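Local coordinates for protein MS5a (Brassica napus, PDB 6L77) that is a meiosis-related protein with cystatin-like folds that appears to enhance papain activity rather than inhibit it as canonical cystatins do, though its precise function is not established, at residues A[181-193]-A[202-214]. Sequence-based numbering, arbitrary orientation.
Sequences KSLRNVLVYIRYD and CKHIAIVRRTVEP
Tyr-189 and Ile-207 meet near the middle of the two strands, CD2 of the phenol 3.7 Å from CG1 of Ile-207, while on the other sheet face Ile-190 lies beside Ala-206. Further along that second face, Tyr-192 and His-204 illustrate how an aromatic residue can be bedded on its cross-strand neighbour. CB of His-204 lies over one face of the phenol, 3.5 Å from the centroid of the Tyr-192 ring, a CH-pi contact; the imidazole beyond it is nearly parallel to the phenol, at 16°, but offset enough that little of one ring lies over the other, and its NE2 is hydrogen-bonded to Gln-194 OE1. With CG between the backbone N and the carbonyl carbon (chi1 66°), Tyr-192 leans across the partner strand, and its CE1 edge reaches the methyl of Ala-206. Without the phenol, as with an alanine here, CB of His-204 is likely to lose its aromatic cover and a gap to open beside Met-143 and Phe-147 of helix 138-150.

Strands 186-195 and 201-212 form a beta hairpin within the antiparallel sheet of this cystatin-like fold. Paired backbone bonds join Val-186 to Arg-210, Val-188 to Val-208, Ile-190 to Ala-206 and Tyr-192 to His-204.

Toward the polar edge, the guanidinium of Arg-210 is sandwiched: CG2 of Val-186 sits over its centre and CD1 of Leu-183 over the opposite face. Its NH1 donates to a lone pair of Arg-184 O at 2.8 Å; NE is hydrogen-bonded to Tyr-142 OH, and Trp-138 makes a cation-pi contact. Past it, OD1 of Asn-185 accepts from Val-212 N at 2.7 Å, while water 2 bridges ND2 of Asn-185 to Val-212 O. At the far end, Arg-191 NH2 makes a salt bridge to Asp-193 OD1, 2.8 Å away.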
loop_
_atom_site.group_PDB
_atom_site.type_symbol
_atom_site.label_atom_id
_atom_site.label_comp_id
_atom_site.label_asym_id
_atom_site.label_seq_id
_atom_site.Cartn_x
_atom_site.Cartn_y
_atom_site.Cartn_z
ATOM N N LYS A 181 -6.508 -3.494 -11.260
ATOM C CA LYS A 181 -7.419 -2.354 -11.213
ATOM C C LYS A 181 -8.567 -2.493 -10.220
ATOM O O LYS A 181 -9.218 -1.490 -9.922
ATOM C CB LYS A 181 -8.016 -2.084 -12.610
ATOM C CG LYS A 181 -7.011 -1.621 -13.660
ATOM C CD LYS A 181 -7.717 -1.271 -14.972
ATOM C CE LYS A 181 -6.742 -1.174 -16.135
ATOM N NZ LYS A 181 -5.800 -0.035 -16.011
ATOM N N SER A 182 -8.864 -3.688 -9.725
ATOM C CA SER A 182 -9.968 -3.853 -8.792
ATOM C C SER A 182 -9.444 -4.016 -7.372
ATOM O O SER A 182 -8.407 -4.645 -7.147
ATOM C CB SER A 182 -10.839 -5.051 -9.156
ATOM O OG SER A 182 -10.252 -6.250 -8.714
ATOM N N LEU A 183 -10.189 -3.474 -6.412
ATOM C CA LEU A 183 -9.794 -3.529 -4.998
ATOM C C LEU A 183 -10.215 -4.881 -4.423
ATOM O O LEU A 183 -11.242 -5.033 -3.760
ATOM C CB LEU A 183 -10.409 -2.362 -4.237
ATOM C CG LEU A 183 -9.818 -2.187 -2.839
ATOM C CD1 LEU A 183 -8.367 -1.800 -2.984
ATOM C CD2 LEU A 183 -10.612 -1.123 -2.078
ATOM N N ARG A 184 -9.398 -5.894 -4.701
ATOM C CA ARG A 184 -9.639 -7.256 -4.265
ATOM C C ARG A 184 -8.443 -7.767 -3.467
ATOM O O ARG A 184 -7.383 -7.137 -3.433
ATOM C CB ARG A 184 -9.900 -8.173 -5.476
ATOM C CG ARG A 184 -8.797 -8.124 -6.534
ATOM C CD ARG A 184 -8.563 -9.499 -7.201
ATOM N NE ARG A 184 -8.169 -10.501 -6.212
ATOM C CZ ARG A 184 -8.775 -11.671 -6.025
ATOM N NH1 ARG A 184 -8.336 -12.492 -5.072
ATOM N NH2 ARG A 184 -9.807 -12.024 -6.793
ATOM N N ASN A 185 -8.609 -8.944 -2.850
ATOM C CA ASN A 185 -7.520 -9.547 -2.076
ATOM C C ASN A 185 -6.338 -9.870 -2.985
ATOM O O ASN A 185 -6.503 -10.512 -4.020
ATOM C CB ASN A 185 -8.002 -10.813 -1.380
ATOM C CG ASN A 185 -8.991 -10.524 -0.270
ATOM O OD1 ASN A 185 -9.269 -9.364 0.031
ATOM N ND2 ASN A 185 -9.532 -11.574 0.335
ATOM N N VAL A 186 -5.143 -9.407 -2.610
ATOM C CA VAL A 186 -3.930 -9.713 -3.364
ATOM C C VAL A 186 -2.775 -9.933 -2.398
ATOM O O VAL A 186 -2.760 -9.408 -1.279
ATOM C CB VAL A 186 -3.542 -8.606 -4.379
ATOM C CG1 VAL A 186 -4.547 -8.514 -5.545
ATOM C CG2 VAL A 186 -3.401 -7.260 -3.680
ATOM N N LEU A 187 -1.796 -10.710 -2.854
ATOM C CA LEU A 187 -0.514 -10.875 -2.182
ATOM C C LEU A 187 0.552 -10.372 -3.149
ATOM O O LEU A 187 0.665 -10.885 -4.267
ATOM C CB LEU A 187 -0.301 -12.346 -1.807
ATOM C CG LEU A 187 0.868 -12.780 -0.935
ATOM C CD1 LEU A 187 0.782 -12.135 0.419
ATOM C CD2 LEU A 187 0.866 -14.291 -0.782
ATOM N N VAL A 188 1.309 -9.349 -2.742
ATOM C CA VAL A 188 2.209 -8.635 -3.646
ATOM C C VAL A 188 3.650 -8.872 -3.217
ATOM O O VAL A 188 3.999 -8.655 -2.052
ATOM C CB VAL A 188 1.899 -7.128 -3.676
ATOM C CG1 VAL A 188 2.673 -6.473 -4.803
ATOM C CG2 VAL A 188 0.402 -6.890 -3.835
ATOM N N TYR A 189 4.491 -9.289 -4.165
ATOM C CA TYR A 189 5.927 -9.454 -3.955
ATOM C C TYR A 189 6.640 -8.407 -4.796
ATOM O O TYR A 189 6.460 -8.371 -6.018
ATOM C CB TYR A 189 6.398 -10.850 -4.372
ATOM C CG TYR A 189 5.662 -12.001 -3.720
ATOM C CD1 TYR A 189 4.475 -12.488 -4.260
ATOM C CD2 TYR A 189 6.171 -12.624 -2.583
ATOM C CE1 TYR A 189 3.814 -13.562 -3.682
ATOM C CE2 TYR A 189 5.511 -13.689 -1.994
ATOM C CZ TYR A 189 4.337 -14.156 -2.553
ATOM O OH TYR A 189 3.690 -15.220 -1.975
ATOM N N ILE A 190 7.454 -7.574 -4.159
ATOM C CA ILE A 190 8.109 -6.468 -4.845
ATOM C C ILE A 190 9.605 -6.587 -4.634
ATOM O O ILE A 190 10.083 -6.528 -3.496
ATOM C CB ILE A 190 7.604 -5.105 -4.352
ATOM C CG1 ILE A 190 6.077 -5.062 -4.446
ATOM C CG2 ILE A 190 8.269 -3.984 -5.180
ATOM C CD1 ILE A 190 5.434 -3.797 -3.879
ATOM N N ARG A 191 10.341 -6.739 -5.728
ATOM C CA ARG A 191 11.795 -6.743 -5.714
ATOM C C ARG A 191 12.263 -5.362 -6.161
ATOM O O ARG A 191 11.935 -4.929 -7.271
ATOM C CB ARG A 191 12.327 -7.844 -6.634
ATOM C CG ARG A 191 13.827 -7.798 -6.901
ATOM C CD ARG A 191 14.665 -8.299 -5.730
ATOM N NE ARG A 191 16.076 -8.240 -6.096
ATOM C CZ ARG A 191 16.820 -7.139 -6.041
ATOM N NH1 ARG A 191 18.084 -7.176 -6.427
ATOM N NH2 ARG A 191 16.304 -6.000 -5.596
ATOM N N TYR A 192 13.007 -4.661 -5.297
ATOM C CA TYR A 192 13.413 -3.307 -5.653
ATOM C C TYR A 192 14.799 -2.997 -5.109
ATOM O O TYR A 192 15.238 -3.578 -4.110
ATOM C CB TYR A 192 12.390 -2.271 -5.165
ATOM C CG TYR A 192 12.257 -2.123 -3.653
ATOM C CD1 TYR A 192 11.463 -2.997 -2.910
ATOM C CD2 TYR A 192 12.896 -1.087 -2.978
ATOM C CE1 TYR A 192 11.318 -2.843 -1.525
ATOM C CE2 TYR A 192 12.764 -0.931 -1.603
ATOM C CZ TYR A 192 11.967 -1.809 -0.880
ATOM O OH TYR A 192 11.840 -1.656 0.494
ATOM N N ASP A 193 15.489 -2.080 -5.788
ATOM C CA ASP A 193 16.805 -1.611 -5.372
ATOM C C ASP A 193 16.701 -0.212 -4.782
ATOM O O ASP A 193 15.903 0.612 -5.239
ATOM C CB ASP A 193 17.798 -1.592 -6.538
ATOM C CG ASP A 193 18.373 -2.957 -6.839
ATOM O OD1 ASP A 193 18.144 -3.894 -6.045
ATOM O OD2 ASP A 193 19.057 -3.092 -7.877
ATOM N N CYS A 202 21.232 -1.131 -2.444
ATOM C CA CYS A 202 20.784 -2.131 -1.483
ATOM C C CYS A 202 19.594 -2.869 -2.079
ATOM O O CYS A 202 18.691 -2.241 -2.638
ATOM C CB CYS A 202 20.405 -1.498 -0.144
ATOM S SG CYS A 202 19.883 -2.694 1.118
ATOM N N LYS A 203 19.603 -4.197 -1.971
ATOM C CA LYS A 203 18.635 -5.047 -2.653
ATOM C C LYS A 203 17.551 -5.469 -1.668
ATOM O O LYS A 203 17.846 -6.099 -0.648
ATOM C CB LYS A 203 19.331 -6.265 -3.269
ATOM C CG LYS A 203 20.448 -5.914 -4.247
ATOM C CD LYS A 203 20.950 -7.144 -5.009
ATOM C CE LYS A 203 21.548 -8.193 -4.073
ATOM N NZ LYS A 203 22.195 -9.333 -4.805
ATOM N N HIS A 204 16.303 -5.111 -1.976
ATOM C CA HIS A 204 15.165 -5.321 -1.091
ATOM C C HIS A 204 14.119 -6.216 -1.742
ATOM O O HIS A 204 13.935 -6.202 -2.963
ATOM C CB HIS A 204 14.469 -4.002 -0.722
ATOM C CG HIS A 204 15.334 -3.019 0.008
ATOM N ND1 HIS A 204 15.512 -3.056 1.375
ATOM C CD2 HIS A 204 16.033 -1.948 -0.435
ATOM C CE1 HIS A 204 16.300 -2.058 1.740
ATOM N NE2 HIS A 204 16.629 -1.369 0.661
ATOM N N ILE A 205 13.401 -6.958 -0.899
ATOM C CA ILE A 205 12.137 -7.592 -1.262
ATOM C C ILE A 205 11.105 -7.209 -0.210
ATOM O O ILE A 205 11.379 -7.309 0.991
ATOM C CB ILE A 205 12.262 -9.127 -1.356
ATOM C CG1 ILE A 205 13.140 -9.522 -2.550
ATOM C CG2 ILE A 205 10.885 -9.781 -1.448
ATOM C CD1 ILE A 205 13.492 -11.004 -2.600
ATOM N N ALA A 206 9.930 -6.767 -0.659
ATOM C CA ALA A 206 8.789 -6.535 0.218
ATOM C C ALA A 206 7.689 -7.530 -0.122
ATOM O O ALA A 206 7.477 -7.862 -1.294
ATOM C CB ALA A 206 8.263 -5.101 0.089
ATOM N N ILE A 207 7.000 -8.018 0.902
ATOM C CA ILE A 207 5.865 -8.920 0.730
ATOM C C ILE A 207 4.691 -8.302 1.471
ATOM O O ILE A 207 4.794 -8.028 2.669
ATOM C CB ILE A 207 6.167 -10.332 1.263
ATOM C CG1 ILE A 207 7.371 -10.930 0.526
ATOM C CG2 ILE A 207 4.944 -11.228 1.106
ATOM C CD1 ILE A 207 7.818 -12.284 1.055
ATOM N N VAL A 208 3.587 -8.051 0.764
ATOM C CA VAL A 208 2.450 -7.340 1.356
ATOM C C VAL A 208 1.158 -8.050 0.981
ATOM O O VAL A 208 0.887 -8.257 -0.207
ATOM C CB VAL A 208 2.374 -5.873 0.893
ATOM C CG1 VAL A 208 1.169 -5.195 1.557
ATOM C CG2 VAL A 208 3.653 -5.124 1.213
ATOM N N ARG A 209 0.351 -8.401 1.980
ATOM C CA ARG A 209 -0.985 -8.921 1.723
ATOM C C ARG A 209 -2.011 -7.808 1.905
ATOM O O ARG A 209 -2.071 -7.172 2.964
ATOM C CB ARG A 209 -1.333 -10.096 2.635
ATOM C CG ARG A 209 -2.680 -10.702 2.254
ATOM C CD ARG A 209 -3.126 -11.789 3.216
ATOM N NE ARG A 209 -2.253 -12.953 3.171
ATOM C CZ ARG A 209 -1.425 -13.316 4.148
ATOM N NH1 ARG A 209 -1.359 -12.614 5.277
ATOM N NH2 ARG A 209 -0.673 -14.403 4.002
ATOM N N ARG A 210 -2.813 -7.579 0.872
ATOM C CA ARG A 210 -3.979 -6.714 0.950
ATOM C C ARG A 210 -5.223 -7.584 1.084
ATOM O O ARG A 210 -5.512 -8.403 0.204
ATOM C CB ARG A 210 -4.100 -5.825 -0.293
ATOM C CG ARG A 210 -5.314 -4.882 -0.242
ATOM C CD ARG A 210 -5.949 -4.731 -1.635
ATOM N NE ARG A 210 -5.067 -4.019 -2.560
ATOM C CZ ARG A 210 -5.131 -4.109 -3.888
ATOM N NH1 ARG A 210 -6.031 -4.897 -4.465
ATOM N NH2 ARG A 210 -4.288 -3.405 -4.639
ATOM N N THR A 211 -5.969 -7.396 2.160
ATOM C CA THR A 211 -7.259 -8.051 2.293
ATOM C C THR A 211 -8.329 -6.975 2.368
ATOM O O THR A 211 -8.110 -5.908 2.950
ATOM C CB THR A 211 -7.297 -8.982 3.515
ATOM O OG1 THR A 211 -6.963 -8.247 4.690
ATOM C CG2 THR A 211 -6.279 -10.080 3.339
ATOM N N VAL A 212 -9.462 -7.241 1.726
ATOM C CA VAL A 212 -10.538 -6.271 1.560
ATOM C C VAL A 212 -11.797 -6.874 2.165
ATOM O O VAL A 212 -12.164 -8.008 1.837
ATOM C CB VAL A 212 -10.758 -5.912 0.076
ATOM C CG1 VAL A 212 -11.838 -4.840 -0.065
ATOM C CG2 VAL A 212 -9.447 -5.430 -0.564
ATOM N N GLU A 213 -12.454 -6.124 3.039
ATOM C CA GLU A 213 -13.654 -6.630 3.697
ATOM C C GLU A 213 -14.809 -6.630 2.703
ATOM O O GLU A 213 -15.094 -5.589 2.099
ATOM C CB GLU A 213 -13.990 -5.767 4.918
ATOM C CG GLU A 213 -14.757 -6.492 6.020
ATOM C CD GLU A 213 -16.190 -6.833 5.640
ATOM O OE1 GLU A 213 -16.701 -7.872 6.117
ATOM O OE2 GLU A 213 -16.808 -6.073 4.863
ATOM N N PRO A 214 -15.514 -7.756 2.530
ATOM C CA PRO A 214 -16.438 -7.886 1.383
ATOM C C PRO A 214 -17.531 -6.829 1.294
ATOM O O PRO A 214 -17.890 -6.426 0.182
ATOM C CB PRO A 214 -17.028 -9.288 1.581
ATOM C CG PRO A 214 -15.963 -10.033 2.302
ATOM C CD PRO A 214 -15.335 -9.036 3.238
HETATM O O HOH W 1 -5.543 -4.301 -7.253
HETATM O O HOH W 2 -11.481 -10.538 2.392
#